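NTF2 fold protein loop-helix-loop design NT-9 (Synthetic construct, PDB 6W90) is a de novo designed protein with an NTF2 fold, built to explore loop-helix-loop geometries, and holds a phospholipid in its pocket. Local coordinates at residues Tyr68-Ile73 / Glu88-Gly93. Numbering follows the deposited sequence.
Sequences YDRVEI and ELESNG. With 3PE (1,2-Distearoyl-sn-glycerophosphoethanolamine), chain B.
Arg70 to Glu72 pair with Glu88 to Glu90 as antiparallel strands, their axes 162° apart in direction, in a beta hairpin at the edge of the curved sheet of this NTF2 fold. Arg70 exchanges two backbone hydrogen bonds with Glu90, and Glu72 two with Glu88; Val71 and Leu89 form the non-hydrogen-bonded pair between them. A classic beta bulge marks the start of the first strand, where Asp69 and Arg70 both face Glu90. Glu90 O accepts two bonds: from Asp69 N at 2.8 Å, nearly in line with the C=O bond, and from Arg70 N at 3.2 Å, tilted from the carbonyl plane.

On the face of Val71 and Leu89, Leu89 CB lies over the Tyr68 ring, offset toward its rim, in a CH-pi contact 3.9 Å from the centroid. Trp96 meets the same tyrosine edge-to-face. Leu89 CD2 reaches both methyls of Val71, and CD1 comes to 3.4 Å from O32 of the bound phospholipid. Tyr68 OH lies 3.8 Å from the same O32. An alanine at Tyr68 would probably leave Leu89 CB and Trp96 without their aromatic partner and open a gap beside the lipid ester. Val71 also rests on Ile17 and Tyr21 of helix 6-22.

The face of Arg70, Glu72, Glu88 and Glu90 is charged. Arg70 NE donates to Glu72 OE2 at 2.7 Å in an almost straight bond. OE2 lies in the guanidinium plane, while NE sits above the carboxylate plane. Glu90, its CG anti to the carbonyl carbon (chi1 -56°), runs extended beside Arg70, its salt bridge to NE long. Glu72 OE2 and Glu90 OE1 are 3.6 Å apart, and Arg70 probably offsets their repulsion. Glu88 OE1 forms a salt bridge with Arg74 NH1. Beyond the bulge, a water donates to Asp69 OD2 and accepts from Asn92 N at 2.9 Å.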
ATOM      1  N   TYR A  68       7.300 -12.836   3.085  1.00 24.31           N
ATOM      2  CA  TYR A  68       6.158 -13.347   3.833  1.00 20.94           C
ATOM      3  C   TYR A  68       5.586 -14.638   3.275  1.00 25.35           C
ATOM      4  O   TYR A  68       5.493 -14.808   2.059  1.00 30.42           O
ATOM      5  CB  TYR A  68       5.030 -12.313   3.860  1.00 24.30           C
ATOM      6  CG  TYR A  68       5.548 -11.014   4.300  1.00 26.79           C
ATOM      7  CD1 TYR A  68       5.908 -10.802   5.614  1.00 26.95           C
ATOM      8  CD2 TYR A  68       5.760  -9.995   3.384  1.00 31.62           C
ATOM      9  CE1 TYR A  68       6.432  -9.583   6.006  1.00 32.70           C
ATOM     10  CE2 TYR A  68       6.260  -8.798   3.756  1.00 33.63           C
ATOM     11  CZ  TYR A  68       6.607  -8.582   5.058  1.00 34.14           C
ATOM     12  OH  TYR A  68       7.135  -7.352   5.403  1.00 40.03           O
ATOM     13  N   ASP A  69       5.152 -15.513   4.190  1.00 26.03           N
ATOM     14  CA  ASP A  69       4.527 -16.776   3.841  1.00 29.97           C
ATOM     15  C   ASP A  69       3.043 -16.640   3.545  1.00 27.42           C
ATOM     16  O   ASP A  69       2.472 -17.468   2.824  1.00 28.11           O
ATOM     17  CB  ASP A  69       4.603 -17.760   5.005  1.00 38.67           C
ATOM     18  CG  ASP A  69       5.896 -18.438   5.103  1.00 59.41           C
ATOM     19  OD1 ASP A  69       6.348 -18.958   4.067  1.00 70.04           O
ATOM     20  OD2 ASP A  69       6.442 -18.455   6.220  1.00 64.23           O
ATOM     21  N   ARG A  70       2.388 -15.691   4.209  1.00 24.71           N
ATOM     22  CA  ARG A  70       0.950 -15.532   4.175  1.00 25.81           C
ATOM     23  C   ARG A  70       0.618 -14.061   4.210  1.00 23.36           C
ATOM     24  O   ARG A  70       1.215 -13.308   4.976  1.00 23.18           O
ATOM     25  CB  ARG A  70       0.293 -16.150   5.393  1.00 33.00           C
ATOM     26  CG  ARG A  70      -0.770 -17.063   5.173  1.00 38.30           C
ATOM     27  CD  ARG A  70      -1.113 -17.638   6.528  1.00 42.83           C
ATOM     28  NE  ARG A  70      -2.539 -17.842   6.547  1.00 46.42           N
ATOM     29  CZ  ARG A  70      -3.123 -19.013   6.329  1.00 49.78           C
ATOM     30  NH1 ARG A  70      -2.399 -20.104   6.099  1.00 45.65           N
ATOM     31  NH2 ARG A  70      -4.442 -19.080   6.344  1.00 54.71           N
ATOM     32  N   VAL A  71      -0.361 -13.663   3.415  1.00 21.09           N
ATOM     33  CA  VAL A  71      -0.824 -12.285   3.348  1.00 21.39           C
ATOM     34  C   VAL A  71      -2.344 -12.366   3.322  1.00 25.79           C
ATOM     35  O   VAL A  71      -2.907 -13.076   2.484  1.00 28.43           O
ATOM     36  CB  VAL A  71      -0.259 -11.547   2.117  1.00 22.29           C
ATOM     37  CG1 VAL A  71      -0.862 -10.190   2.060  1.00 27.66           C
ATOM     38  CG2 VAL A  71       1.220 -11.523   2.174  1.00 26.66           C
ATOM     39  N   GLU A  72      -3.009 -11.673   4.249  1.00 24.80           N
ATOM     40  CA  GLU A  72      -4.461 -11.721   4.322  1.00 25.58           C
ATOM     41  C   GLU A  72      -5.014 -10.352   4.694  1.00 25.04           C
ATOM     42  O   GLU A  72      -4.495  -9.706   5.605  1.00 25.94           O
ATOM     43  CB  GLU A  72      -4.958 -12.715   5.387  1.00 31.97           C
ATOM     44  CG  GLU A  72      -4.363 -14.099   5.362  1.00 47.65           C
ATOM     45  CD  GLU A  72      -4.916 -14.964   6.482  1.00 63.90           C
ATOM     46  OE1 GLU A  72      -6.135 -14.870   6.752  1.00 64.04           O
ATOM     47  OE2 GLU A  72      -4.126 -15.715   7.098  1.00 72.02           O
ATOM     48  N   ILE A  73      -6.116  -9.959   4.061  1.00 22.28           N
ATOM     49  CA  ILE A  73      -6.829  -8.745   4.430  1.00 24.43           C
ATOM     50  C   ILE A  73      -7.667  -9.049   5.658  1.00 24.30           C
ATOM     51  O   ILE A  73      -8.537  -9.929   5.619  1.00 29.08           O
ATOM     52  CB  ILE A  73      -7.718  -8.258   3.283  1.00 28.29           C
ATOM     53  CG1 ILE A  73      -6.892  -7.946   2.048  1.00 30.89           C
ATOM     54  CG2 ILE A  73      -8.465  -7.038   3.755  1.00 28.90           C
ATOM     55  CD1 ILE A  73      -7.753  -7.646   0.842  1.00 34.36           C
ATOM     56  N   GLU A  88      -2.665  -8.421   7.177  1.00 20.95           N
ATOM     57  CA  GLU A  88      -1.773  -9.158   8.055  1.00 21.65           C
ATOM     58  C   GLU A  88      -0.794  -9.951   7.207  1.00 22.22           C
ATOM     59  O   GLU A  88      -1.177 -10.589   6.225  1.00 23.64           O
ATOM     60  CB  GLU A  88      -2.629 -10.025   8.950  1.00 31.02           C
ATOM     61  CG  GLU A  88      -1.966 -10.866   9.931  1.00 40.58           C
ATOM     62  CD  GLU A  88      -3.048 -11.597  10.683  1.00 46.13           C
ATOM     63  OE1 GLU A  88      -3.726 -10.901  11.472  1.00 46.67           O
ATOM     64  OE2 GLU A  88      -3.262 -12.810  10.418  1.00 49.16           O
ATOM     65  N   LEU A  89       0.479  -9.867   7.572  1.00 21.54           N
ATOM     66  CA  LEU A  89       1.580 -10.514   6.872  1.00 19.86           C
ATOM     67  C   LEU A  89       2.254 -11.423   7.875  1.00 24.80           C
ATOM     68  O   LEU A  89       2.490 -11.013   9.011  1.00 26.25           O
ATOM     69  CB  LEU A  89       2.558  -9.483   6.341  1.00 21.29           C
ATOM     70  CG  LEU A  89       1.986  -8.233   5.681  1.00 28.40           C
ATOM     71  CD1 LEU A  89       3.038  -7.110   5.647  1.00 36.48           C
ATOM     72  CD2 LEU A  89       1.635  -8.607   4.342  1.00 31.72           C
ATOM     73  N   GLU A  90       2.490 -12.667   7.490  1.00 20.48           N
ATOM     74  CA  GLU A  90       3.016 -13.622   8.431  1.00 24.48           C
ATOM     75  C   GLU A  90       4.208 -14.353   7.853  1.00 23.37           C
ATOM     76  O   GLU A  90       4.246 -14.682   6.669  1.00 24.36           O
ATOM     77  CB  GLU A  90       2.017 -14.691   8.794  1.00 30.49           C
ATOM     78  CG  GLU A  90       0.707 -14.250   9.327  1.00 48.80           C
ATOM     79  CD  GLU A  90      -0.106 -15.453   9.762  1.00 64.51           C
ATOM     80  OE1 GLU A  90      -1.254 -15.597   9.284  1.00 69.23           O
ATOM     81  OE2 GLU A  90       0.437 -16.267  10.551  1.00 67.85           O
ATOM     82  N   SER A  91       5.144 -14.672   8.735  1.00 24.72           N
ATOM     83  CA  SER A  91       6.259 -15.541   8.393  1.00 29.22           C
ATOM     84  C   SER A  91       6.685 -16.270   9.657  1.00 24.78           C
ATOM     85  O   SER A  91       7.086 -15.624  10.621  1.00 27.56           O
ATOM     86  CB  SER A  91       7.423 -14.734   7.832  1.00 38.87           C
ATOM     87  OG  SER A  91       8.538 -15.567   7.594  1.00 45.70           O
ATOM     88  N   ASN A  92       6.584 -17.589   9.665  1.00 27.43           N
ATOM     89  CA  ASN A  92       7.074 -18.429  10.749  1.00 26.34           C
ATOM     90  C   ASN A  92       6.775 -17.883  12.146  1.00 27.45           C
ATOM     91  O   ASN A  92       7.658 -17.696  12.976  1.00 28.40           O
ATOM     92  CB  ASN A  92       8.573 -18.662  10.578  1.00 28.01           C
ATOM     93  CG  ASN A  92       9.094 -19.712  11.485  1.00 28.42           C
ATOM     94  OD1 ASN A  92       8.421 -20.703  11.795  1.00 29.65           O
ATOM     95  ND2 ASN A  92      10.313 -19.511  11.942  1.00 30.35           N
ATOM     96  N   GLY A  93       5.488 -17.656  12.398  1.00 33.05           N
ATOM     97  CA  GLY A  93       5.048 -17.251  13.716  1.00 38.73           C
ATOM     98  C   GLY A  93       5.245 -15.784  14.036  1.00 38.88           C
ATOM     99  O   GLY A  93       4.961 -15.376  15.171  1.00 43.42           O
TER
HETATM  100  P   3PE B 201       4.125  -4.191  12.696  1.00 33.40           P
HETATM  101  N   3PE B 201       2.543  -0.273  13.843  1.00 78.91           N
HETATM  102  O11 3PE B 201       4.245  -3.907  11.078  1.00 44.36           O
HETATM  103  O12 3PE B 201       3.135  -5.298  12.950  1.00 30.56           O
HETATM  104  O13 3PE B 201       3.486  -2.836  13.414  1.00 43.90           O
HETATM  105  O14 3PE B 201       5.480  -4.449  13.353  1.00 31.72           O
HETATM  106  C11 3PE B 201       2.121  -2.553  13.240  1.00 61.76           C
HETATM  107  C12 3PE B 201       1.713  -1.415  14.168  1.00 72.87           C
HETATM  108  C1  3PE B 201       5.174  -2.943  10.664  1.00 63.06           C
HETATM  109  C2  3PE B 201       5.315  -2.931   9.134  1.00 71.51           C
HETATM  110  C3  3PE B 201       3.896  -3.060   8.573  1.00 71.30           C
HETATM  111  O31 3PE B 201       3.849  -2.722   7.219  1.00 67.92           O
HETATM  112  O32 3PE B 201       5.042  -4.578   6.818  1.00 70.42           O
HETATM  113  C31 3PE B 201       4.551  -3.597   6.382  1.00 65.63           C
HETATM  114  C32 3PE B 201       4.679  -3.265   4.901  1.00 58.17           C
HETATM  115  C33 3PE B 201       5.092  -4.460   4.045  1.00 51.56           C
HETATM  116  C34 3PE B 201       4.391  -4.278   2.699  1.00 48.90           C
HETATM  117  C35 3PE B 201       5.015  -5.128   1.599  1.00 50.96           C
HETATM  118  C36 3PE B 201       3.998  -6.183   1.151  1.00 56.99           C
HETATM  119  C37 3PE B 201       2.925  -5.597   0.223  1.00 62.12           C
HETATM  120  C38 3PE B 201       1.757  -4.952   0.979  1.00 61.84           C
HETATM  121  C39 3PE B 201       0.428  -5.095   0.222  1.00 59.02           C
HETATM  122  C3A 3PE B 201       0.395  -4.253  -1.060  1.00 56.09           C
HETATM  123  C3B 3PE B 201      -1.026  -4.111  -1.619  1.00 54.86           C
HETATM  124  C3C 3PE B 201      -1.588  -2.726  -1.291  1.00 54.50           C
HETATM  125  C3D 3PE B 201      -2.860  -2.432  -2.088  1.00 55.47           C
HETATM  126  C3E 3PE B 201      -3.485  -1.132  -1.569  1.00 59.30           C
HETATM  127  C3F 3PE B 201      -4.955  -1.027  -1.994  1.00 68.83           C
HETATM  128  C3G 3PE B 201      -5.600   0.236  -1.409  1.00 75.69           C
HETATM  129  C3H 3PE B 201      -7.118   0.117  -1.211  1.00 79.83           C
HETATM  130  C3I 3PE B 201      -7.916   0.299  -2.506  1.00 79.67           C
HETATM  131  O21 3PE B 201       5.909  -1.724   8.750  1.00 73.70           O
HETATM  132  O22 3PE B 201       7.727  -2.717   7.813  1.00 72.47           O
HETATM  133  C21 3PE B 201       7.182  -1.705   8.134  1.00 69.83           C
HETATM  134  C22 3PE B 201       7.848  -0.335   7.894  1.00 59.07           C
HETATM  135  C23 3PE B 201       7.951   0.039   6.407  1.00 51.97           C
HETATM  136  C24 3PE B 201       6.607   0.458   5.800  1.00 45.45           C
HETATM  137  C25 3PE B 201       6.695   0.675   4.280  1.00 44.62           C
HETATM  138  C26 3PE B 201       5.275   0.574   3.717  1.00 47.22           C
HETATM  139  C27 3PE B 201       5.226   0.579   2.188  1.00 47.37           C
HETATM  140  C28 3PE B 201       3.787   0.370   1.689  1.00 46.08           C
HETATM  141  C29 3PE B 201       2.910   1.637   1.648  1.00 48.42           C
HETATM  142  C2A 3PE B 201       1.609   1.401   0.854  1.00 47.53           C
HETATM  143  C2B 3PE B 201       1.653   1.948  -0.574  1.00 44.68           C
HETATM  144  C2C 3PE B 201       0.557   1.317  -1.440  1.00 43.81           C
HETATM  145  C2D 3PE B 201       1.051   1.248  -2.884  1.00 43.45           C
HETATM  146  C2E 3PE B 201      -0.040   0.821  -3.857  1.00 43.78           C
HETATM  147  C2F 3PE B 201      -0.142  -0.700  -3.925  1.00 45.98           C
HETATM  148  O   HOH W   1       5.066 -19.454   7.997  1.00 39.21           O